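Local coordinates for DltD domain-containing protein (PDB 7D78), which is a fungal thioesterase with an alpha/beta-hydrolase fold that probably closes polyketide chains into medium-ring lactones, at residues Phe162-Ala165 with Glu166-Asp169; Leu236-Tyr239 with Gln240-Trp244; Gln174-Arg177 with Asp178-Gln182; Ala277-Glu280 with Leu281-Gln284. All blocks are in the same frame, centred on the assembly; numbering follows the deposited sequence.

Interaction 1 of 4, residues Phe162-Ala165 with Glu166-Asp169; sequences FYQA and EKRD. With NA (sodium ion), chain C.
Tyr163 and Arg168 meet where a turn leads into helix 168-183, in the insertion that follows strand 150-156 of the alpha/beta-hydrolase sheet. The two side chains are roughly perpendicular: Arg168 brings its CG to within 4.0 Å of Tyr163 CD2, so an aromatic ring meets the aliphatic part of a charged chain. With CG anti to the backbone nitrogen (chi1 -162°), Arg168 then bends at its third torsion and carries the guanidinium to its neighbour. There NE and NH2 grip one oxygen side-on, Arg168 NH2 lying 2.8 Å from Asp169 OD1, in a salt bridge close to the guanidinium plane. The charged pair suits the subunit interface, since Asp255 and Lys256 of the second subunit extend it. An alanine in place of Arg168 is likely to leave Asp169 OD1 without both donors and to take away the aliphatic chain that packs against the tyrosine ring. Tyr163 OH itself bonds to Tyr239 O. In the turn, Gln164 O accepts from Lys167 N at 3.0 Å, while Gln164 NE2 reaches Ser207 O. The sodium ion, whose site also includes Lys170, is bound by Glu166 O at 2.8 Å.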
loop_
_atom_site.group_PDB
_atom_site.type_symbol
_atom_site.label_atom_id
_atom_site.label_comp_id
_atom_site.label_asym_id
_atom_site.label_seq_id
_atom_site.Cartn_x
_atom_site.Cartn_y
_atom_site.Cartn_z
ATOM N N PHE A 162 -7.366 -9.958 7.542
ATOM C CA PHE A 162 -6.358 -10.991 7.291
ATOM C C PHE A 162 -5.596 -11.444 8.530
ATOM O O PHE A 162 -5.286 -12.632 8.658
ATOM C CB PHE A 162 -5.389 -10.487 6.218
ATOM C CG PHE A 162 -6.086 -10.130 4.940
ATOM C CD1 PHE A 162 -6.417 -11.125 4.023
ATOM C CD2 PHE A 162 -6.507 -8.830 4.707
ATOM C CE1 PHE A 162 -7.112 -10.824 2.863
ATOM C CE2 PHE A 162 -7.200 -8.513 3.550
ATOM C CZ PHE A 162 -7.497 -9.512 2.625
ATOM N N TYR A 163 -5.282 -10.521 9.433
ATOM C CA TYR A 163 -4.479 -10.826 10.608
ATOM C C TYR A 163 -5.366 -11.177 11.797
ATOM O O TYR A 163 -6.341 -10.476 12.078
ATOM C CB TYR A 163 -3.596 -9.629 10.968
ATOM C CG TYR A 163 -2.279 -9.590 10.233
ATOM C CD1 TYR A 163 -2.194 -9.107 8.928
ATOM C CD2 TYR A 163 -1.109 -10.031 10.851
ATOM C CE1 TYR A 163 -0.977 -9.071 8.256
ATOM C CE2 TYR A 163 0.106 -9.988 10.200
ATOM C CZ TYR A 163 0.171 -9.508 8.900
ATOM O OH TYR A 163 1.387 -9.483 8.263
ATOM N N GLN A 164 -5.019 -12.252 12.496
ATOM C CA GLN A 164 -5.491 -12.473 13.856
ATOM C C GLN A 164 -4.533 -11.755 14.792
ATOM O O GLN A 164 -3.315 -11.931 14.685
ATOM C CB GLN A 164 -5.550 -13.970 14.185
ATOM C CG GLN A 164 -6.625 -14.728 13.394
ATOM C CD GLN A 164 -6.544 -16.239 13.579
ATOM O OE1 GLN A 164 -5.929 -16.728 14.518
ATOM N NE2 GLN A 164 -7.162 -16.978 12.671
ATOM N N ALA A 165 -5.076 -10.946 15.706
ATOM C CA ALA A 165 -4.220 -10.053 16.485
ATOM C C ALA A 165 -3.163 -10.811 17.278
ATOM O O ALA A 165 -2.038 -10.323 17.439
ATOM C CB ALA A 165 -5.071 -9.191 17.423
ATOM N N GLU A 166 -3.488 -12.009 17.765
ATOM C CA GLU A 166 -2.543 -12.738 18.602
ATOM C C GLU A 166 -1.345 -13.262 17.818
ATOM O O GLU A 166 -0.318 -13.591 18.427
ATOM C CB GLU A 166 -3.262 -13.886 19.308
ATOM C CG GLU A 166 -3.915 -14.889 18.365
ATOM C CD GLU A 166 -5.403 -14.620 18.114
ATOM O OE1 GLU A 166 -6.146 -15.612 17.930
ATOM O OE2 GLU A 166 -5.828 -13.434 18.084
ATOM N N LYS A 167 -1.453 -13.345 16.492
ATOM C CA LYS A 167 -0.394 -13.832 15.621
ATOM C C LYS A 167 0.460 -12.714 15.045
ATOM O O LYS A 167 1.498 -12.993 14.432
ATOM C CB LYS A 167 -0.997 -14.634 14.463
ATOM C CG LYS A 167 -1.720 -15.921 14.873
ATOM C CD LYS A 167 -1.914 -16.828 13.666
ATOM C CE LYS A 167 -1.488 -18.254 13.978
ATOM N NZ LYS A 167 -2.213 -18.754 15.189
ATOM N N ARG A 168 0.037 -11.462 15.218
ATOM C CA ARG A 168 0.648 -10.348 14.508
ATOM C C ARG A 168 2.146 -10.262 14.771
ATOM O O ARG A 168 2.946 -10.260 13.833
ATOM C CB ARG A 168 -0.041 -9.044 14.918
ATOM C CG ARG A 168 0.182 -7.889 13.995
ATOM C CD ARG A 168 -0.168 -6.583 14.708
ATOM N NE ARG A 168 0.750 -6.330 15.825
ATOM C CZ ARG A 168 0.546 -5.428 16.785
ATOM N NH1 ARG A 168 -0.554 -4.681 16.782
ATOM N NH2 ARG A 168 1.442 -5.274 17.751
ATOM N N ASP A 169 2.547 -10.147 16.044
ATOM C CA ASP A 169 3.948 -9.818 16.316
ATOM C C ASP A 169 4.888 -10.924 15.838
ATOM O O ASP A 169 5.982 -10.638 15.334
ATOM C CB ASP A 169 4.151 -9.530 17.804
ATOM C CG ASP A 169 3.504 -8.219 18.226
ATOM O OD1 ASP A 169 3.310 -7.336 17.357
ATOM O OD2 ASP A 169 3.179 -8.078 19.413
HETATM NA NA NA C . 2.380 -12.978 17.894
HETATM O O HOH W 1 0.678 -10.371 18.260
#

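Interaction 2 of 4, residues Leu236-Tyr239 with Gln240-Trp244; sequences LQTY and QKLAW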
loop_
_atom_site.group_PDB
_atom_site.type_symbol
_atom_site.label_atom_id
_atom_site.label_comp_id
_atom_site.label_asym_id
_atom_site.label_seq_id
_atom_site.Cartn_x
_atom_site.Cartn_y
_atom_site.Cartn_z
ATOM N N LEU A 236 6.314 -15.340 1.509
ATOM C CA LEU A 236 5.972 -14.829 2.835
ATOM C C LEU A 236 5.761 -13.314 2.831
ATOM O O LEU A 236 4.911 -12.801 3.575
ATOM C CB LEU A 236 7.068 -15.206 3.845
ATOM C CG LEU A 236 6.770 -14.901 5.320
ATOM C CD1 LEU A 236 5.918 -16.028 5.975
ATOM C CD2 LEU A 236 8.071 -14.696 6.083
ATOM N N GLN A 237 6.504 -12.581 1.992
ATOM C CA GLN A 237 6.378 -11.123 1.982
ATOM C C GLN A 237 4.982 -10.657 1.593
ATOM O O GLN A 237 4.658 -9.481 1.807
ATOM C CB GLN A 237 7.411 -10.502 1.039
ATOM C CG GLN A 237 8.842 -10.548 1.586
ATOM C CD GLN A 237 8.975 -9.891 2.966
ATOM O OE1 GLN A 237 8.347 -8.867 3.240
ATOM N NE2 GLN A 237 9.801 -10.484 3.832
ATOM N N THR A 238 4.162 -11.540 1.012
ATOM C CA THR A 238 2.732 -11.296 0.836
ATOM C C THR A 238 2.146 -10.734 2.118
ATOM O O THR A 238 1.373 -9.772 2.091
ATOM C CB THR A 238 1.997 -12.590 0.465
ATOM O OG1 THR A 238 2.495 -13.088 -0.781
ATOM C CG2 THR A 238 0.469 -12.365 0.379
ATOM N N TYR A 239 2.539 -11.319 3.255
ATOM C CA TYR A 239 1.963 -10.908 4.527
ATOM C C TYR A 239 2.355 -9.480 4.891
ATOM O O TYR A 239 1.622 -8.810 5.626
ATOM C CB TYR A 239 2.390 -11.888 5.614
ATOM C CG TYR A 239 1.903 -13.302 5.364
ATOM C CD1 TYR A 239 0.686 -13.543 4.721
ATOM C CD2 TYR A 239 2.658 -14.395 5.775
ATOM C CE1 TYR A 239 0.239 -14.857 4.495
ATOM C CE2 TYR A 239 2.227 -15.693 5.561
ATOM C CZ TYR A 239 1.022 -15.923 4.933
ATOM O OH TYR A 239 0.619 -17.230 4.737
ATOM N N GLN A 240 3.510 -9.007 4.414
ATOM C CA GLN A 240 3.856 -7.600 4.595
ATOM C C GLN A 240 2.893 -6.700 3.823
ATOM O O GLN A 240 2.420 -5.682 4.346
ATOM C CB GLN A 240 5.300 -7.357 4.154
ATOM C CG GLN A 240 5.742 -5.892 4.227
ATOM C CD GLN A 240 5.761 -5.364 5.649
ATOM O OE1 GLN A 240 4.802 -4.726 6.116
ATOM N NE2 GLN A 240 6.840 -5.640 6.354
ATOM N N LYS A 241 2.592 -7.059 2.572
ATOM C CA LYS A 241 1.628 -6.287 1.794
ATOM C C LYS A 241 0.256 -6.297 2.456
ATOM O O LYS A 241 -0.442 -5.279 2.474
ATOM C CB LYS A 241 1.541 -6.843 0.369
ATOM C CG LYS A 241 2.895 -7.017 -0.337
ATOM C CD LYS A 241 3.705 -5.718 -0.279
ATOM C CE LYS A 241 5.108 -5.889 -0.856
ATOM N NZ LYS A 241 5.870 -4.589 -0.806
ATOM N N LEU A 242 -0.148 -7.444 3.005
ATOM C CA LEU A 242 -1.443 -7.519 3.671
ATOM C C LEU A 242 -1.456 -6.720 4.967
ATOM O O LEU A 242 -2.519 -6.251 5.387
ATOM C CB LEU A 242 -1.818 -8.980 3.949
ATOM C CG LEU A 242 -1.925 -9.882 2.711
ATOM C CD1 LEU A 242 -2.418 -11.260 3.115
ATOM C CD2 LEU A 242 -2.867 -9.255 1.674
ATOM N N ALA A 243 -0.296 -6.550 5.614
ATOM C CA ALA A 243 -0.260 -5.745 6.833
ATOM C C ALA A 243 -0.576 -4.288 6.533
ATOM O O ALA A 243 -1.233 -3.613 7.332
ATOM C CB ALA A 243 1.108 -5.861 7.507
ATOM N N TRP A 244 -0.080 -3.791 5.395
ATOM C CA TRP A 244 -0.278 -2.403 4.993
ATOM C C TRP A 244 -1.709 -2.144 4.532
ATOM O O TRP A 244 -2.248 -1.058 4.766
ATOM C CB TRP A 244 0.664 -2.049 3.842
ATOM C CG TRP A 244 2.176 -2.112 4.057
ATOM C CD1 TRP A 244 3.105 -2.481 3.118
ATOM C CD2 TRP A 244 2.920 -1.753 5.232
ATOM N NE1 TRP A 244 4.369 -2.378 3.635
ATOM C CE2 TRP A 244 4.288 -1.934 4.927
ATOM C CE3 TRP A 244 2.570 -1.293 6.504
ATOM C CZ2 TRP A 244 5.301 -1.682 5.854
ATOM C CZ3 TRP A 244 3.569 -1.038 7.418
ATOM C CH2 TRP A 244 4.923 -1.240 7.092
HETATM O O HOH W 2 8.862 -7.142 5.379
#
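Gln237 and Gln240 run alongside each other at helix 238-244, a short helix of the insertion between strands 150-156 and 259-264 of the alpha/beta-hydrolase core. Gln240 can be followed outward. Gln240 CB rests against the preceding turn, 3.2 Å from Gln237 O, and close also to the amide oxygen of that residue. Gln240 CG goes on past the same amide, 4.1 Å from Gln237 OE1. A bend at the second torsion (chi2 65°) then turns the amide so that its two ends have separate tasks. Gln240 NE2 gives a hydrogen to a water at 2.7 Å, and this water donates in turn to Gln237 OE1, closing a bridge between amides whose planes are 26° apart. Gln240 OE1 lies over one face of the Trp244 indole, offset toward its rim. Glutamine suits both places: each amide offers a donor and an acceptor, and Gln237 uses its remaining NE2 on Asp178 of helix 168-183.

At the subunit interface Lys241 NZ forms a salt bridge with Glu108 of the second subunit, and Trp244 NE1 hydrogen-bonds the same carboxylate. Another flank of the helix is apolar. Leu242 lies alongside Thr238, with Leu242 CD1 4.1 Å from Thr238 CG2, while the hydroxyl of that threonine goes to Ala235 O. The same leucine methyl reaches the edge of a ring, near its plane, with Leu242 CD1 4.2 Å from Tyr239 CD1.

Interaction 3 of 4, residues Gln174-Arg177 with Asp178-Gln182; sequences QLIR and DRQSQ
Two successive turns of helix 168-183 pair Arg177 with Gln180, one turn apart on the flank that faces the second subunit. The side chains run alongside each other in the same direction, their guanidinium and amide planes only 8° apart. Gln180 sets its CG anti to the carbonyl carbon (chi1 -63°), and its extended chain reaches back along the helix until Gln180 OE1 lies 3.6 Å from Arg177 CG. A water finishes the pairing at the guanidinium edge: it accepts from Arg177 NE at 3.1 Å and donates to Gln180 OE1 at 2.9 Å. Long polar chains suit this position, spanning a turn while a water joins the arginine NE to the amide oxygen. A leucine in place of Gln180 would probably leave this water without its acceptor and the arginine freer to swing. On another flank Gln182 NE2 donates to Asp178 OD2 at 3.0 Å, from above the carboxylate plane; Gln237 also donates to that oxygen, and Phe189 N to OD1, so several donors hold the acid. Arg179 bridges to Asp112 and Glu108 of the second subunit. The helix thus sits between two surfaces, with Leu175 packed on helix 238-244 and Ile176 and Gln180 against Arg149 of the second subunit.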
loop_
_atom_site.group_PDB
_atom_site.type_symbol
_atom_site.label_atom_id
_atom_site.label_comp_id
_atom_site.label_asym_id
_atom_site.label_seq_id
_atom_site.Cartn_x
_atom_site.Cartn_y
_atom_site.Cartn_z
ATOM N N GLN A 174 8.816 -12.764 11.710
ATOM C CA GLN A 174 9.188 -13.672 10.628
ATOM C C GLN A 174 9.445 -12.908 9.339
ATOM O O GLN A 174 10.379 -13.224 8.590
ATOM C CB GLN A 174 8.068 -14.704 10.437
ATOM C CG GLN A 174 8.394 -15.959 9.616
ATOM C CD GLN A 174 7.153 -16.842 9.425
ATOM O OE1 GLN A 174 6.069 -16.492 9.880
ATOM N NE2 GLN A 174 7.316 -17.990 8.766
ATOM N N LEU A 175 8.609 -11.911 9.058
ATOM C CA LEU A 175 8.811 -11.052 7.897
ATOM C C LEU A 175 10.167 -10.358 7.952
ATOM O O LEU A 175 10.912 -10.355 6.965
ATOM C CB LEU A 175 7.672 -10.021 7.815
ATOM C CG LEU A 175 6.334 -10.569 7.307
ATOM C CD1 LEU A 175 5.206 -9.551 7.525
ATOM C CD2 LEU A 175 6.463 -10.937 5.827
ATOM N N ILE A 176 10.502 -9.742 9.091
ATOM C CA ILE A 176 11.789 -9.042 9.186
ATOM C C ILE A 176 12.942 -10.026 8.979
ATOM O O ILE A 176 13.933 -9.725 8.293
ATOM C CB ILE A 176 11.915 -8.311 10.537
ATOM C CG1 ILE A 176 10.871 -7.192 10.644
ATOM C CG2 ILE A 176 13.356 -7.774 10.718
ATOM C CD1 ILE A 176 11.074 -6.067 9.617
ATOM N N ARG A 177 12.826 -11.224 9.558
ATOM C CA ARG A 177 13.881 -12.222 9.394
ATOM C C ARG A 177 14.015 -12.671 7.938
ATOM O O ARG A 177 15.134 -12.887 7.451
ATOM C CB ARG A 177 13.621 -13.392 10.341
ATOM C CG ARG A 177 13.868 -12.949 11.767
ATOM C CD ARG A 177 13.382 -13.919 12.811
ATOM N NE ARG A 177 13.899 -13.537 14.122
ATOM C CZ ARG A 177 13.538 -14.115 15.259
ATOM N NH1 ARG A 177 12.635 -15.091 15.247
ATOM N NH2 ARG A 177 14.075 -13.710 16.407
ATOM N N ASP A 178 12.898 -12.774 7.211
ATOM C CA ASP A 178 12.994 -13.080 5.787
ATOM C C ASP A 178 13.707 -11.967 5.020
ATOM O O ASP A 178 14.486 -12.244 4.095
ATOM C CB ASP A 178 11.608 -13.329 5.190
ATOM C CG ASP A 178 11.662 -13.520 3.679
ATOM O OD1 ASP A 178 12.346 -14.462 3.219
ATOM O OD2 ASP A 178 11.029 -12.734 2.944
ATOM N N ARG A 179 13.463 -10.698 5.380
ATOM C CA ARG A 179 14.224 -9.616 4.748
ATOM C C ARG A 179 15.718 -9.774 5.008
ATOM O O ARG A 179 16.542 -9.626 4.097
ATOM C CB ARG A 179 13.762 -8.242 5.248
ATOM C CG ARG A 179 12.295 -7.909 5.052
ATOM C CD ARG A 179 12.066 -6.426 5.346
ATOM N NE ARG A 179 12.528 -5.609 4.228
ATOM C CZ ARG A 179 11.732 -5.174 3.253
ATOM N NH1 ARG A 179 10.433 -5.459 3.284
ATOM N NH2 ARG A 179 12.232 -4.450 2.260
ATOM N N GLN A 180 16.084 -10.057 6.261
ATOM C CA GLN A 180 17.490 -10.243 6.601
ATOM C C GLN A 180 18.096 -11.395 5.799
ATOM O O GLN A 180 19.218 -11.287 5.285
ATOM C CB GLN A 180 17.630 -10.486 8.104
ATOM C CG GLN A 180 17.171 -9.319 8.983
ATOM C CD GLN A 180 17.173 -9.668 10.473
ATOM O OE1 GLN A 180 16.348 -10.466 10.931
ATOM N NE2 GLN A 180 18.096 -9.072 11.233
ATOM N N SER A 181 17.360 -12.499 5.671
ATOM C CA SER A 181 17.823 -13.628 4.859
ATOM C C SER A 181 17.997 -13.233 3.394
ATOM O O SER A 181 18.990 -13.609 2.756
ATOM C CB SER A 181 16.838 -14.801 4.998
ATOM O OG SER A 181 17.050 -15.793 4.010
ATOM N N GLN A 182 17.048 -12.467 2.841
ATOM C CA GLN A 182 17.174 -12.025 1.454
ATOM C C GLN A 182 18.396 -11.131 1.265
ATOM O O GLN A 182 19.122 -11.267 0.277
ATOM C CB GLN A 182 15.903 -11.291 1.014
ATOM C CG GLN A 182 14.702 -12.204 0.797
ATOM C CD GLN A 182 13.601 -11.510 0.040
ATOM O OE1 GLN A 182 13.856 -10.843 -0.966
ATOM N NE2 GLN A 182 12.374 -11.630 0.532
HETATM O O HOH W 3 15.659 -11.079 13.714
#

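Interaction 4 of 4, residues Ala277-Glu280 with Leu281-Gln284; sequences AAFE and LFPQ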
loop_
_atom_site.group_PDB
_atom_site.type_symbol
_atom_site.label_atom_id
_atom_site.label_comp_id
_atom_site.label_asym_id
_atom_site.label_seq_id
_atom_site.Cartn_x
_atom_site.Cartn_y
_atom_site.Cartn_z
ATOM N N ALA A 277 -21.206 -5.734 6.837
ATOM C CA ALA A 277 -20.867 -4.430 7.401
ATOM C C ALA A 277 -20.323 -3.495 6.329
ATOM O O ALA A 277 -20.681 -2.312 6.285
ATOM C CB ALA A 277 -19.861 -4.601 8.540
ATOM N N ALA A 278 -19.459 -4.007 5.445
ATOM C CA ALA A 278 -18.964 -3.175 4.356
ATOM C C ALA A 278 -20.090 -2.806 3.402
ATOM O O ALA A 278 -20.205 -1.644 2.992
ATOM C CB ALA A 278 -17.834 -3.890 3.606
ATOM N N PHE A 279 -20.940 -3.778 3.052
ATOM C CA PHE A 279 -22.025 -3.509 2.110
ATOM C C PHE A 279 -22.958 -2.422 2.629
ATOM O O PHE A 279 -23.422 -1.572 1.855
ATOM C CB PHE A 279 -22.827 -4.780 1.825
ATOM C CG PHE A 279 -23.928 -4.572 0.822
ATOM C CD1 PHE A 279 -23.662 -4.614 -0.533
ATOM C CD2 PHE A 279 -25.224 -4.283 1.237
ATOM C CE1 PHE A 279 -24.668 -4.403 -1.464
ATOM C CE2 PHE A 279 -26.235 -4.063 0.312
ATOM C CZ PHE A 279 -25.958 -4.124 -1.038
ATOM N N GLU A 280 -23.261 -2.450 3.929
ATOM C CA GLU A 280 -24.188 -1.478 4.499
ATOM C C GLU A 280 -23.699 -0.049 4.307
ATOM O O GLU A 280 -24.513 0.874 4.212
ATOM C CB GLU A 280 -24.406 -1.758 5.991
ATOM C CG GLU A 280 -25.644 -2.600 6.293
ATOM C CD GLU A 280 -25.667 -3.117 7.728
ATOM O OE1 GLU A 280 -25.874 -4.338 7.929
ATOM O OE2 GLU A 280 -25.478 -2.300 8.657
ATOM N N LEU A 281 -22.380 0.156 4.237
ATOM C CA LEU A 281 -21.843 1.510 4.152
ATOM C C LEU A 281 -22.032 2.157 2.784
ATOM O O LEU A 281 -22.026 3.389 2.698
ATOM C CB LEU A 281 -20.357 1.510 4.501
ATOM C CG LEU A 281 -20.031 1.090 5.935
ATOM C CD1 LEU A 281 -18.524 1.155 6.171
ATOM C CD2 LEU A 281 -20.778 1.981 6.918
ATOM N N PHE A 282 -22.176 1.370 1.719
ATOM C CA PHE A 282 -22.233 1.940 0.377
ATOM C C PHE A 282 -23.441 2.868 0.246
ATOM O O PHE A 282 -24.569 2.449 0.536
ATOM C CB PHE A 282 -22.314 0.836 -0.679
ATOM C CG PHE A 282 -21.041 0.038 -0.846
ATOM C CD1 PHE A 282 -19.842 0.662 -1.152
ATOM C CD2 PHE A 282 -21.053 -1.346 -0.720
ATOM C CE1 PHE A 282 -18.665 -0.082 -1.324
ATOM C CE2 PHE A 282 -19.882 -2.097 -0.888
ATOM C CZ PHE A 282 -18.690 -1.457 -1.188
ATOM N N PRO A 283 -23.251 4.127 -0.177
ATOM C CA PRO A 283 -24.403 5.034 -0.337
ATOM C C PRO A 283 -25.085 4.922 -1.690
ATOM O O PRO A 283 -26.245 5.327 -1.828
ATOM C CB PRO A 283 -23.778 6.421 -0.150
ATOM C CG PRO A 283 -22.361 6.243 -0.667
ATOM C CD PRO A 283 -21.962 4.840 -0.285
ATOM N N GLN A 284 -24.397 4.371 -2.688
ATOM C CA GLN A 284 -24.868 4.406 -4.068
ATOM C C GLN A 284 -25.829 3.247 -4.351
ATOM O O GLN A 284 -26.189 2.468 -3.461
ATOM C CB GLN A 284 -23.676 4.382 -5.027
ATOM C CG GLN A 284 -22.967 3.026 -5.108
ATOM C CD GLN A 284 -21.875 2.868 -4.073
ATOM O OE1 GLN A 284 -22.012 3.301 -2.926
ATOM N NE2 GLN A 284 -20.779 2.226 -4.468
#
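Phe279 sets its ring opposite its own backbone nitrogen (chi1 -178°), whereas Phe282 turns its ring back beside its nitrogen (chi1 -70°), and these two settings bring the aromatic side chains together as helix 272-281 gives way to the loop before strand 286-291. One side chain runs nearly square to the other, with Phe279 CD1 4.2 Å from Phe282 CD2. One face of the Phe282 ring lies under a carbonyl, Ala278 O standing 3.8 Å above its plane and offset toward the rim. Leu281 sets its CG beside its own nitrogen as Phe282 does, bringing Leu281 CG 3.5 Å from Ala277 O. The backbone ends in i to i+3 turns: Leu281 N donates to Ala278 O at 3.1 Å and Phe282 N to Phe279 O at 3.2 Å, both donors well above the carbonyl planes. At Phe282 the chain becomes extended (psi 126°), a conformation that suits the proline following it. Large apolar side chains fit here because Leu251 and Val259 pack on Phe282, and Met261 and Phe288 on Phe279. Lys286 donates to both Phe279 O and Phe282 O and makes a cation-pi contact with the Phe279 ring; its charge would probably be favoured by the partial negative charge where a helix ends.

Overall arrangement
Interactions 1, 2 and 3 form one group beside the second subunit, all in the insertion between strands 150-156 and 259-264. Interaction 2 stands between the others, its centre about 12 Å from each of theirs. Tyr163 OH ties it to interaction 1 through Tyr239 O at 2.7 Å, and Gln237 NE2 to interaction 3 through Asp178 OD2, also at 2.7 Å. The sodium ion belongs to interaction 1 and lies about 12 Å from the Tyr239 side chain. Interaction 4 is separate, its centre about 38 Å from that of interaction 3; it lies on the core fold, whose catalytic triad is probably Ser134, Asp267 and His296.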